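Putative exported protein (Burkholderia pseudomallei, PDB 4JGB) is of unknown function but probably binds NAD or NADP and may act as an oxidoreductase on CH-NH groups. Local coordinates at residues I8-A13 with A70-P75; G109-A114 with F153-A158; A158-G163 with E189-A194. All blocks are in the same frame, centred on the assembly; numbering follows the deposited sequence.

In the fold
The three contacts follow one another along the chain. Contact 1 joins strands 7-11 and 68-71 at the centre of the main, mostly parallel sheet. Contact 2 lies further across this sheet, around the last residues of strand 150-155; the two centres are about 18 Å apart and their nearest atoms about 6 Å. Contact 3 brings in helix 188-201. Its centre is about 14 Å from each of the others. Contacts 2 and 3 share Ala158 and touch directly, with Tyr191 OH 2.6 Å from Phe154 O, a probable hydrogen bond. Two sulfate ions at contact 1, probably from the crystallisation liquor, may mark a cofactor site. Arg20 and Pro162 tie helix 16-27, beside that site, to contact 3.

Contact 1 of 3, residues I8-A13 with A70-P75; sequences IALFGA and ASAYGP. With SO4 (sulfate ion), chain D; SO4 (sulfate ion), chain E.
Tyr73 lays one face of its ring over Gly12, just past the parallel strand pair 7-11 and 68-71. Its CG stands anti to the carbonyl carbon (chi1 -61°), and this puts the ring beside Gly12 and Phe11. CD1 and CE1 lie near Gly12 CA, which sits 4.2 Å from the Tyr73 ring centroid in a CH-pi contact. On the other edge Tyr73 CE2 meets Phe11 CB at 3.9 Å. At the tip, Tyr73 OH donates a hydrogen bond of 2.7 Å to a sulfate O2 that lies at the ring edge, in its plane. Arg37 N also holds this sulfate. Behind the ring the backbones pair in register. Ala70 N bonds Ala9 O at 2.8 Å, and Phe11 N bonds Ala70 O at 2.9 Å. Ala72 N bonds Phe11 O. Leu10 CD1 packs on Ala70 CB at 3.6 Å and on Ala72 CB. Gly12 has positive phi and its CA lies close against Tyr73; it opens the glycine-rich turn of the Rossmann fold. Gly74 N bonds the second sulfate, which Met16 N and Ile17 N also hold. Binding of this anion by backbone N-H groups is consistent with a pocket for cofactor phosphates.

Contact 2 of 3, residues G109-A114 with F153-A158; sequences GTLEVA and FFSPAA
Thr110 OG1 faces both Ser155 and Phe153 and is hydrogen-bonded to Gly107 O, its strongest polar partner. Ser155 OG is 3.3 Å from Thr110 OG1 and makes a weak hydrogen bond with Gly107 N. Both hydroxyls thus have a partner in Gly107, in the chain that follows strand 101-105. Thr110 and Phe153 reach toward each other tip to tip. Phe153 CG is anti to its backbone N (chi1 178°), which sends the ring out toward the threonine. Thr110 OG1 comes up to the ring edge, in its plane, 3.6 Å from Phe153 CE2. The methyl is close to the same edge: Thr110 CG2 is 4.1 Å from Phe153 CE2. His136 of helix 130-143 touches both side chains, and Tyr140 meets the Phe153 ring. Leu111 adds an apolar contact to Ser155. Its two methyls divide the work: Leu111 CD2 packs on Ser155 CB at 3.8 Å, while CD1 approaches Pro156 O at 4.0 Å. The touching residues are all buried. Strands 101-105 and 150-155 are parallel neighbours joined through helix 130-143. The contact joins the loop after strand 101-105 to the last part of strand 150-155, within a beta-alpha-beta unit of the Rossmann fold.

Contact 3 of 3, residues A158-G163 with E189-A194; sequences ALIAPG and EDYAIA
Ile160 meets Tyr191 with the tip of its longer branch. CG1 is anti to the backbone N (chi1 173°) and the branch runs on extended, which pushes CD1 out toward the helix. Ile160 CD1 lies 3.6 Å from Tyr191 CB and equally close to CG, at the root of the ring. The two side chains cross obliquely. Ile186 touches both, so the three form one apolar patch. The far end of Tyr191 leads elsewhere: its OH binds Phe154 O, and its ring meets that of Phe154 nearly at right angles. Ala161 turns its methyl away from the helix. Strand 159-161 runs parallel to strand 185-187, with a backbone bond between Ala161 and Ala188, and strand 185-187 passes straight into helix 188-201. This small, weakly bonded two-stranded sheet is separate from the main sheet but packs beside it through Tyr191, consistent with the small additional lobe of many Rossmann-fold dehydrogenases. Pro162 comes next, at the exposed end. Pro162 CA is 3.6 Å from Glu189 OE1, and Pro162 CB is 3.9 Å from Glu189 OE2. Gly163 then supplies the polar link. Gly163 N donates to Glu189 OE1 at 2.9 Å, with an angle of 156° at the hydrogen. The donor comes from the syn side but 35° out of the carboxylate plane. A bend at chi2 folds the Glu189 chain back to reach it. Glu189 OE2 is taken by a salt bridge to Arg20 NE, which would help keep the carboxylate charged. Gly163 O lies 3.4 Å from Glu189 OE1; both are acceptors, and no bond joins them.

Contact 1 of 3, residues I8-A13 with A70-P75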
ATOM      1  N   ILE A   8      11.977   3.554  -7.204  1.00 14.15           N
ATOM      2  CA  ILE A   8      10.673   3.633  -6.515  1.00 13.41           C
ATOM      3  C   ILE A   8      10.392   4.993  -5.848  1.00 13.50           C
ATOM      4  O   ILE A   8      11.195   5.482  -5.029  1.00 13.84           O
ATOM      5  CB  ILE A   8      10.570   2.524  -5.443  1.00 12.71           C
ATOM      6  CG1 ILE A   8      10.691   1.127  -6.093  1.00 12.95           C
ATOM      7  CG2 ILE A   8       9.311   2.707  -4.623  1.00 12.01           C
ATOM      8  CD1 ILE A   8      11.391   0.111  -5.200  1.00 12.87           C
ATOM      9  N   ALA A   9       9.265   5.610  -6.212  1.00 14.07           N
ATOM     10  CA  ALA A   9       8.813   6.847  -5.569  1.00 14.48           C
ATOM     11  C   ALA A   9       7.742   6.461  -4.567  1.00 13.99           C
ATOM     12  O   ALA A   9       6.876   5.645  -4.853  1.00 13.31           O
ATOM     13  CB  ALA A   9       8.254   7.834  -6.585  1.00 15.09           C
ATOM     14  N   LEU A  10       7.801   7.056  -3.384  1.00 14.55           N
ATOM     15  CA  LEU A  10       7.005   6.556  -2.263  1.00 14.23           C
ATOM     16  C   LEU A  10       6.411   7.737  -1.516  1.00 15.06           C
ATOM     17  O   LEU A  10       7.176   8.602  -1.072  1.00 15.90           O
ATOM     18  CB  LEU A  10       7.929   5.720  -1.341  1.00 14.53           C
ATOM     19  CG  LEU A  10       7.243   5.181  -0.065  1.00 14.97           C
ATOM     20  CD1 LEU A  10       6.212   4.129  -0.458  1.00 14.48           C
ATOM     21  CD2 LEU A  10       8.243   4.618   0.948  1.00 15.08           C
ATOM     22  N   PHE A  11       5.070   7.811  -1.436  1.00 15.35           N
ATOM     23  CA  PHE A  11       4.351   8.746  -0.556  1.00 16.26           C
ATOM     24  C   PHE A  11       4.147   8.106   0.829  1.00 16.51           C
ATOM     25  O   PHE A  11       4.022   6.895   0.933  1.00 16.09           O
ATOM     26  CB  PHE A  11       2.984   9.147  -1.163  1.00 16.70           C
ATOM     27  CG  PHE A  11       3.095  10.040  -2.373  1.00 17.12           C
ATOM     28  CD1 PHE A  11       3.112  11.438  -2.239  1.00 18.01           C
ATOM     29  CD2 PHE A  11       3.219   9.489  -3.648  1.00 17.22           C
ATOM     30  CE1 PHE A  11       3.251  12.264  -3.364  1.00 18.85           C
ATOM     31  CE2 PHE A  11       3.338  10.303  -4.782  1.00 17.76           C
ATOM     32  CZ  PHE A  11       3.359  11.696  -4.638  1.00 18.49           C
ATOM     33  N   GLY A  12       4.137   8.920   1.881  1.00 17.05           N
ATOM     34  CA  GLY A  12       3.917   8.415   3.233  1.00 17.46           C
ATOM     35  C   GLY A  12       5.135   7.771   3.866  1.00 16.88           C
ATOM     36  O   GLY A  12       4.996   7.010   4.832  1.00 17.33           O
ATOM     37  N   ALA A  13       6.325   8.061   3.335  1.00 16.59           N
ATOM     38  CA  ALA A  13       7.573   7.414   3.789  1.00 16.26           C
ATOM     39  C   ALA A  13       8.012   7.614   5.269  1.00 17.51           C
ATOM     40  O   ALA A  13       8.889   6.852   5.750  1.00 17.17           O
ATOM     41  CB  ALA A  13       8.740   7.705   2.830  1.00 15.90           C
ATOM     42  N   ALA A  70       4.559   4.123  -5.218  1.00 14.18           N
ATOM     43  CA  ALA A  70       3.861   3.479  -4.077  1.00 14.45           C
ATOM     44  C   ALA A  70       3.290   4.500  -3.084  1.00 15.30           C
ATOM     45  O   ALA A  70       3.884   5.546  -2.835  1.00 14.95           O
ATOM     46  CB  ALA A  70       4.793   2.472  -3.356  1.00 13.31           C
ATOM     47  N   SER A  71       2.141   4.188  -2.506  1.00 16.84           N
ATOM     48  CA  SER A  71       1.581   5.020  -1.452  1.00 19.14           C
ATOM     49  C   SER A  71       1.488   4.200  -0.152  1.00 19.76           C
ATOM     50  O   SER A  71       0.868   3.130  -0.126  1.00 20.90           O
ATOM     51  CB  SER A  71       0.217   5.581  -1.894  1.00 20.26           C
ATOM     52  OG  SER A  71      -0.574   5.990  -0.787  1.00 23.36           O
ATOM     53  N   ALA A  72       2.083   4.723   0.914  1.00 20.56           N
ATOM     54  CA  ALA A  72       2.291   3.970   2.158  1.00 21.76           C
ATOM     55  C   ALA A  72       1.670   4.614   3.382  1.00 23.64           C
ATOM     56  O   ALA A  72       2.044   4.301   4.513  1.00 24.86           O
ATOM     57  CB  ALA A  72       3.777   3.769   2.401  1.00 21.85           C
ATOM     58  N   TYR A  73       0.743   5.533   3.162  1.00 24.23           N
ATOM     59  CA  TYR A  73      -0.095   6.019   4.252  1.00 26.06           C
ATOM     60  C   TYR A  73      -0.693   4.858   5.018  1.00 25.32           C
ATOM     61  O   TYR A  73      -1.350   4.001   4.437  1.00 24.50           O
ATOM     62  CB  TYR A  73      -1.199   6.915   3.712  1.00 26.46           C
ATOM     63  CG  TYR A  73      -0.642   8.108   3.012  1.00 26.77           C
ATOM     64  CD1 TYR A  73       0.029   9.113   3.724  1.00 27.82           C
ATOM     65  CD2 TYR A  73      -0.759   8.234   1.636  1.00 26.92           C
ATOM     66  CE1 TYR A  73       0.560  10.220   3.070  1.00 27.71           C
ATOM     67  CE2 TYR A  73      -0.234   9.332   0.977  1.00 27.65           C
ATOM     68  CZ  TYR A  73       0.411  10.324   1.701  1.00 27.43           C
ATOM     69  OH  TYR A  73       0.907  11.409   1.023  1.00 29.55           O
ATOM     70  N   GLY A  74      -0.425   4.822   6.315  1.00 26.53           N
ATOM     71  CA  GLY A  74      -0.957   3.772   7.189  1.00 28.32           C
ATOM     72  C   GLY A  74      -2.043   4.331   8.094  1.00 30.18           C
ATOM     73  O   GLY A  74      -2.588   5.399   7.807  1.00 29.93           O
ATOM     74  N   PRO A  75      -2.364   3.611   9.196  1.00 32.39           N
ATOM     75  CA  PRO A  75      -3.479   3.977  10.098  1.00 34.56           C
ATOM     76  C   PRO A  75      -3.390   5.372  10.739  1.00 36.53           C
ATOM     77  O   PRO A  75      -4.432   6.003  10.963  1.00 38.00           O
ATOM     78  CB  PRO A  75      -3.451   2.870  11.172  1.00 35.19           C
ATOM     79  CG  PRO A  75      -2.104   2.230  11.052  1.00 34.47           C
ATOM     80  CD  PRO A  75      -1.741   2.334   9.595  1.00 31.47           C
TER
HETATM   81  S   SO4 D 302       1.327   5.050   9.630  1.00 29.00           S
HETATM   82  O1  SO4 D 302       1.903   3.873   8.897  1.00 23.02           O
HETATM   83  O2  SO4 D 302       2.330   5.781  10.460  1.00 24.81           O
HETATM   84  O3  SO4 D 302       0.708   6.025   8.671  1.00 26.47           O
HETATM   85  O4  SO4 D 302       0.228   4.573  10.516  1.00 30.45           O
HETATM   86  S   SO4 E 303       2.418  14.735   2.568  1.00 46.76           S
HETATM   87  O1  SO4 E 303       3.104  15.747   1.730  1.00 49.35           O
HETATM   88  O2  SO4 E 303       2.417  13.389   1.954  1.00 49.54           O
HETATM   89  O3  SO4 E 303       3.114  14.669   3.874  1.00 54.97           O
HETATM   90  O4  SO4 E 303       1.012  15.154   2.751  1.00 54.60           O

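Contact 2 of 3, residues G109-A114 with F153-A158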
ATOM      1  N   GLY A 109      -9.947  -4.202   6.717  1.00 12.10           N
ATOM      2  CA  GLY A 109     -11.412  -4.292   6.640  1.00 12.65           C
ATOM      3  C   GLY A 109     -11.966  -4.797   5.300  1.00 12.82           C
ATOM      4  O   GLY A 109     -13.058  -5.354   5.274  1.00 12.12           O
ATOM      5  N   THR A 110     -11.190  -4.619   4.200  1.00 12.75           N
ATOM      6  CA  THR A 110     -11.555  -5.109   2.861  1.00 13.35           C
ATOM      7  C   THR A 110     -11.256  -6.599   2.647  1.00 13.86           C
ATOM      8  O   THR A 110     -11.581  -7.166   1.591  1.00 14.04           O
ATOM      9  CB  THR A 110     -10.796  -4.359   1.734  1.00 13.36           C
ATOM     10  OG1 THR A 110      -9.412  -4.752   1.723  1.00 13.31           O
ATOM     11  CG2 THR A 110     -10.844  -2.898   1.935  1.00 13.81           C
ATOM     12  N   LEU A 111     -10.591  -7.242   3.607  1.00 14.13           N
ATOM     13  CA  LEU A 111     -10.129  -8.604   3.356  1.00 14.29           C
ATOM     14  C   LEU A 111     -11.365  -9.510   3.234  1.00 15.60           C
ATOM     15  O   LEU A 111     -12.320  -9.410   4.020  1.00 16.07           O
ATOM     16  CB  LEU A 111      -9.166  -9.091   4.447  1.00 13.69           C
ATOM     17  CG  LEU A 111      -7.818  -8.353   4.613  1.00 12.98           C
ATOM     18  CD1 LEU A 111      -7.082  -8.900   5.824  1.00 12.89           C
ATOM     19  CD2 LEU A 111      -6.954  -8.489   3.358  1.00 12.63           C
ATOM     20  N   GLU A 112     -11.352 -10.375   2.238  1.00 16.52           N
ATOM     21  CA  GLU A 112     -12.506 -11.214   1.958  1.00 18.20           C
ATOM     22  C   GLU A 112     -12.569 -12.394   2.913  1.00 18.62           C
ATOM     23  O   GLU A 112     -11.595 -13.125   3.038  1.00 18.93           O
ATOM     24  CB  GLU A 112     -12.413 -11.697   0.519  1.00 19.56           C
ATOM     25  CG  GLU A 112     -13.536 -12.618   0.121  1.00 22.71           C
ATOM     26  CD  GLU A 112     -13.567 -12.815  -1.365  1.00 24.21           C
ATOM     27  OE1 GLU A 112     -13.985 -11.890  -2.066  1.00 25.21           O
ATOM     28  OE2 GLU A 112     -13.141 -13.892  -1.823  1.00 26.99           O
ATOM     29  N   VAL A 113     -13.702 -12.594   3.590  1.00 19.68           N
ATOM     30  CA  VAL A 113     -13.830 -13.722   4.532  1.00 20.68           C
ATOM     31  C   VAL A 113     -14.576 -14.903   3.909  1.00 21.93           C
ATOM     32  O   VAL A 113     -14.468 -16.010   4.390  1.00 22.59           O
ATOM     33  CB  VAL A 113     -14.503 -13.324   5.877  1.00 21.30           C
ATOM     34  CG1 VAL A 113     -13.673 -12.290   6.622  1.00 20.03           C
ATOM     35  CG2 VAL A 113     -15.932 -12.815   5.670  1.00 22.29           C
ATOM     36  N   ALA A 114     -15.337 -14.631   2.849  1.00 22.59           N
ATOM     37  CA  ALA A 114     -16.136 -15.600   2.090  1.00 24.29           C
ATOM     38  C   ALA A 114     -16.461 -14.875   0.786  1.00 25.28           C
ATOM     39  O   ALA A 114     -16.434 -13.649   0.766  1.00 24.31           O
ATOM     40  CB  ALA A 114     -17.425 -15.953   2.835  1.00 24.85           C
ATOM     41  N   PHE A 153      -3.365  -3.606  -4.732  1.00 11.51           N
ATOM     42  CA  PHE A 153      -3.964  -2.994  -3.563  1.00 11.71           C
ATOM     43  C   PHE A 153      -3.568  -3.918  -2.421  1.00 11.84           C
ATOM     44  O   PHE A 153      -4.142  -5.000  -2.279  1.00 12.46           O
ATOM     45  CB  PHE A 153      -5.464  -2.941  -3.787  1.00 12.50           C
ATOM     46  CG  PHE A 153      -6.266  -2.384  -2.640  1.00 12.82           C
ATOM     47  CD1 PHE A 153      -6.410  -1.003  -2.466  1.00 12.96           C
ATOM     48  CD2 PHE A 153      -6.949  -3.244  -1.772  1.00 13.13           C
ATOM     49  CE1 PHE A 153      -7.196  -0.510  -1.424  1.00 13.83           C
ATOM     50  CE2 PHE A 153      -7.718  -2.746  -0.721  1.00 13.47           C
ATOM     51  CZ  PHE A 153      -7.845  -1.377  -0.551  1.00 13.48           C
ATOM     52  N   PHE A 154      -2.547  -3.526  -1.662  1.00 11.54           N
ATOM     53  CA  PHE A 154      -1.863  -4.433  -0.744  1.00 11.49           C
ATOM     54  C   PHE A 154      -2.296  -4.181   0.701  1.00 11.53           C
ATOM     55  O   PHE A 154      -1.676  -3.373   1.362  1.00 11.90           O
ATOM     56  CB  PHE A 154      -0.311  -4.299  -0.854  1.00 11.19           C
ATOM     57  CG  PHE A 154       0.440  -5.578  -0.475  1.00 11.74           C
ATOM     58  CD1 PHE A 154       0.270  -6.167   0.785  1.00 11.44           C
ATOM     59  CD2 PHE A 154       1.286  -6.202  -1.387  1.00 11.90           C
ATOM     60  CE1 PHE A 154       0.894  -7.350   1.112  1.00 12.10           C
ATOM     61  CE2 PHE A 154       1.943  -7.378  -1.058  1.00 12.70           C
ATOM     62  CZ  PHE A 154       1.755  -7.956   0.196  1.00 12.93           C
ATOM     63  N   SER A 155      -3.344  -4.866   1.187  1.00 11.66           N
ATOM     64  CA  SER A 155      -3.856  -4.641   2.558  1.00 11.84           C
ATOM     65  C   SER A 155      -3.012  -5.292   3.635  1.00 11.36           C
ATOM     66  O   SER A 155      -2.602  -6.442   3.472  1.00 11.21           O
ATOM     67  CB  SER A 155      -5.304  -5.149   2.731  1.00 12.57           C
ATOM     68  OG  SER A 155      -6.156  -4.508   1.787  1.00 13.63           O
ATOM     69  N   PRO A 156      -2.757  -4.560   4.729  1.00 11.01           N
ATOM     70  CA  PRO A 156      -2.119  -5.127   5.905  1.00 11.34           C
ATOM     71  C   PRO A 156      -3.083  -6.098   6.536  1.00 11.75           C
ATOM     72  O   PRO A 156      -4.294  -6.059   6.249  1.00 11.09           O
ATOM     73  CB  PRO A 156      -1.992  -3.919   6.894  1.00 11.48           C
ATOM     74  CG  PRO A 156      -2.302  -2.698   6.102  1.00 11.79           C
ATOM     75  CD  PRO A 156      -3.132  -3.145   4.914  1.00 11.27           C
ATOM     76  N   ALA A 157      -2.539  -6.956   7.390  1.00 12.58           N
ATOM     77  CA  ALA A 157      -3.348  -7.790   8.253  1.00 13.94           C
ATOM     78  C   ALA A 157      -4.163  -6.924   9.226  1.00 14.41           C
ATOM     79  O   ALA A 157      -3.880  -5.735   9.387  1.00 14.31           O
ATOM     80  CB  ALA A 157      -2.434  -8.737   9.017  1.00 14.07           C
ATOM     81  N   ALA A 158      -5.123  -7.540   9.927  1.00 15.72           N
ATOM     82  CA  ALA A 158      -5.966  -6.831  10.912  1.00 16.31           C
ATOM     83  C   ALA A 158      -5.125  -6.204  11.994  1.00 17.30           C
ATOM     84  O   ALA A 158      -5.520  -5.238  12.641  1.00 17.40           O
ATOM     85  CB  ALA A 158      -6.989  -7.774  11.537  1.00 16.65           C
TER

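Contact 3 of 3, residues A158-G163 with E189-A194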
ATOM      1  N   ALA A 158      -5.123  -7.540   9.927  1.00 15.72           N
ATOM      2  CA  ALA A 158      -5.966  -6.831  10.912  1.00 16.31           C
ATOM      3  C   ALA A 158      -5.125  -6.204  11.994  1.00 17.30           C
ATOM      4  O   ALA A 158      -5.520  -5.238  12.641  1.00 17.40           O
ATOM      5  CB  ALA A 158      -6.989  -7.774  11.537  1.00 16.65           C
ATOM      6  N   LEU A 159      -3.962  -6.779  12.229  1.00 17.67           N
ATOM      7  CA  LEU A 159      -3.113  -6.218  13.235  1.00 18.03           C
ATOM      8  C   LEU A 159      -1.723  -6.078  12.640  1.00 16.61           C
ATOM      9  O   LEU A 159      -1.089  -7.075  12.278  1.00 15.86           O
ATOM     10  CB  LEU A 159      -3.111  -7.141  14.458  1.00 19.84           C
ATOM     11  CG  LEU A 159      -2.268  -6.775  15.658  1.00 22.96           C
ATOM     12  CD1 LEU A 159      -2.544  -7.733  16.813  1.00 24.86           C
ATOM     13  CD2 LEU A 159      -0.778  -6.787  15.332  1.00 23.59           C
ATOM     14  N   ILE A 160      -1.228  -4.848  12.595  1.00 15.51           N
ATOM     15  CA  ILE A 160       0.112  -4.604  12.063  1.00 14.79           C
ATOM     16  C   ILE A 160       0.826  -3.595  12.951  1.00 15.21           C
ATOM     17  O   ILE A 160       0.327  -2.499  13.176  1.00 15.45           O
ATOM     18  CB  ILE A 160       0.074  -4.146  10.579  1.00 13.50           C
ATOM     19  CG1 ILE A 160       1.472  -3.733  10.082  1.00 12.94           C
ATOM     20  CG2 ILE A 160      -0.869  -2.945  10.391  1.00 13.88           C
ATOM     21  CD1 ILE A 160       1.527  -3.590   8.551  1.00 11.87           C
ATOM     22  N   ALA A 161       1.999  -3.962  13.448  1.00 15.45           N
ATOM     23  CA  ALA A 161       2.773  -3.072  14.311  1.00 16.28           C
ATOM     24  C   ALA A 161       4.250  -3.459  14.193  1.00 16.80           C
ATOM     25  O   ALA A 161       4.545  -4.560  13.741  1.00 16.44           O
ATOM     26  CB  ALA A 161       2.296  -3.222  15.769  1.00 16.99           C
ATOM     27  N   PRO A 162       5.180  -2.563  14.595  1.00 17.71           N
ATOM     28  CA  PRO A 162       6.592  -2.965  14.646  1.00 18.65           C
ATOM     29  C   PRO A 162       6.731  -4.269  15.423  1.00 19.68           C
ATOM     30  O   PRO A 162       6.034  -4.479  16.432  1.00 20.47           O
ATOM     31  CB  PRO A 162       7.269  -1.798  15.394  1.00 19.21           C
ATOM     32  CG  PRO A 162       6.394  -0.618  15.142  1.00 18.62           C
ATOM     33  CD  PRO A 162       4.992  -1.183  15.102  1.00 18.39           C
ATOM     34  N   GLY A 163       7.580  -5.158  14.920  1.00 19.88           N
ATOM     35  CA  GLY A 163       7.754  -6.475  15.516  1.00 21.44           C
ATOM     36  C   GLY A 163       8.994  -7.165  14.970  1.00 21.83           C
ATOM     37  O   GLY A 163      10.026  -6.542  14.839  1.00 21.56           O
ATOM     38  N   GLU A 189       7.674  -4.767   9.697  1.00 13.20           N
ATOM     39  CA  GLU A 189       8.910  -5.138   9.002  1.00 13.56           C
ATOM     40  C   GLU A 189       8.587  -6.242   8.003  1.00 12.65           C
ATOM     41  O   GLU A 189       9.041  -6.186   6.850  1.00 12.16           O
ATOM     42  CB  GLU A 189      10.002  -5.646  10.000  1.00 15.19           C
ATOM     43  CG  GLU A 189      10.585  -4.622  11.005  1.00 16.92           C
ATOM     44  CD  GLU A 189       9.572  -4.158  12.048  1.00 17.67           C
ATOM     45  OE1 GLU A 189       8.549  -4.866  12.223  1.00 16.79           O
ATOM     46  OE2 GLU A 189       9.796  -3.064  12.665  1.00 18.81           O
ATOM     47  N   ASP A 190       7.861  -7.276   8.456  1.00 12.23           N
ATOM     48  CA  ASP A 190       7.456  -8.345   7.540  1.00 11.79           C
ATOM     49  C   ASP A 190       6.501  -7.859   6.441  1.00 11.25           C
ATOM     50  O   ASP A 190       6.645  -8.260   5.286  1.00 11.38           O
ATOM     51  CB  ASP A 190       6.914  -9.575   8.271  1.00 11.55           C
ATOM     52  CG  ASP A 190       8.039 -10.438   8.838  1.00 12.38           C
ATOM     53  OD1 ASP A 190       9.144 -10.440   8.245  1.00 12.49           O
ATOM     54  OD2 ASP A 190       7.832 -11.096   9.879  1.00 12.54           O
ATOM     55  N   TYR A 191       5.523  -7.025   6.788  1.00 11.15           N
ATOM     56  CA  TYR A 191       4.648  -6.438   5.761  1.00 10.57           C
ATOM     57  C   TYR A 191       5.475  -5.707   4.691  1.00 10.44           C
ATOM     58  O   TYR A 191       5.228  -5.852   3.473  1.00 10.09           O
ATOM     59  CB  TYR A 191       3.610  -5.502   6.390  1.00 10.56           C
ATOM     60  CG  TYR A 191       2.771  -4.768   5.363  1.00 10.79           C
ATOM     61  CD1 TYR A 191       1.554  -5.304   4.905  1.00 10.55           C
ATOM     62  CD2 TYR A 191       3.157  -3.494   4.900  1.00 10.81           C
ATOM     63  CE1 TYR A 191       0.778  -4.607   3.976  1.00 10.54           C
ATOM     64  CE2 TYR A 191       2.398  -2.804   3.955  1.00 10.60           C
ATOM     65  CZ  TYR A 191       1.219  -3.361   3.503  1.00 10.41           C
ATOM     66  OH  TYR A 191       0.461  -2.657   2.596  1.00 10.87           O
ATOM     67  N   ALA A 192       6.487  -4.967   5.138  1.00 10.26           N
ATOM     68  CA  ALA A 192       7.391  -4.282   4.217  1.00 10.06           C
ATOM     69  C   ALA A 192       8.171  -5.305   3.312  1.00 10.01           C
ATOM     70  O   ALA A 192       8.318  -5.102   2.104  1.00  9.74           O
ATOM     71  CB  ALA A 192       8.345  -3.370   5.000  1.00 10.44           C
ATOM     72  N   ILE A 193       8.654  -6.403   3.886  1.00 10.18           N
ATOM     73  CA  ILE A 193       9.221  -7.481   3.037  1.00 10.22           C
ATOM     74  C   ILE A 193       8.201  -7.874   1.950  1.00  9.57           C
ATOM     75  O   ILE A 193       8.525  -7.844   0.784  1.00  9.88           O
ATOM     76  CB  ILE A 193       9.715  -8.710   3.847  1.00 10.65           C
ATOM     77  CG1 ILE A 193      10.877  -8.277   4.782  1.00 11.25           C
ATOM     78  CG2 ILE A 193      10.123  -9.849   2.881  1.00 10.99           C
ATOM     79  CD1 ILE A 193      11.514  -9.329   5.664  1.00 12.05           C
ATOM     80  N   ALA A 194       6.992  -8.249   2.342  1.00  9.10           N
ATOM     81  CA  ALA A 194       5.926  -8.591   1.390  1.00  9.02           C
ATOM     82  C   ALA A 194       5.672  -7.542   0.304  1.00  8.76           C
ATOM     83  O   ALA A 194       5.518  -7.885  -0.889  1.00  8.84           O
ATOM     84  CB  ALA A 194       4.624  -8.928   2.115  1.00  8.68           C
TER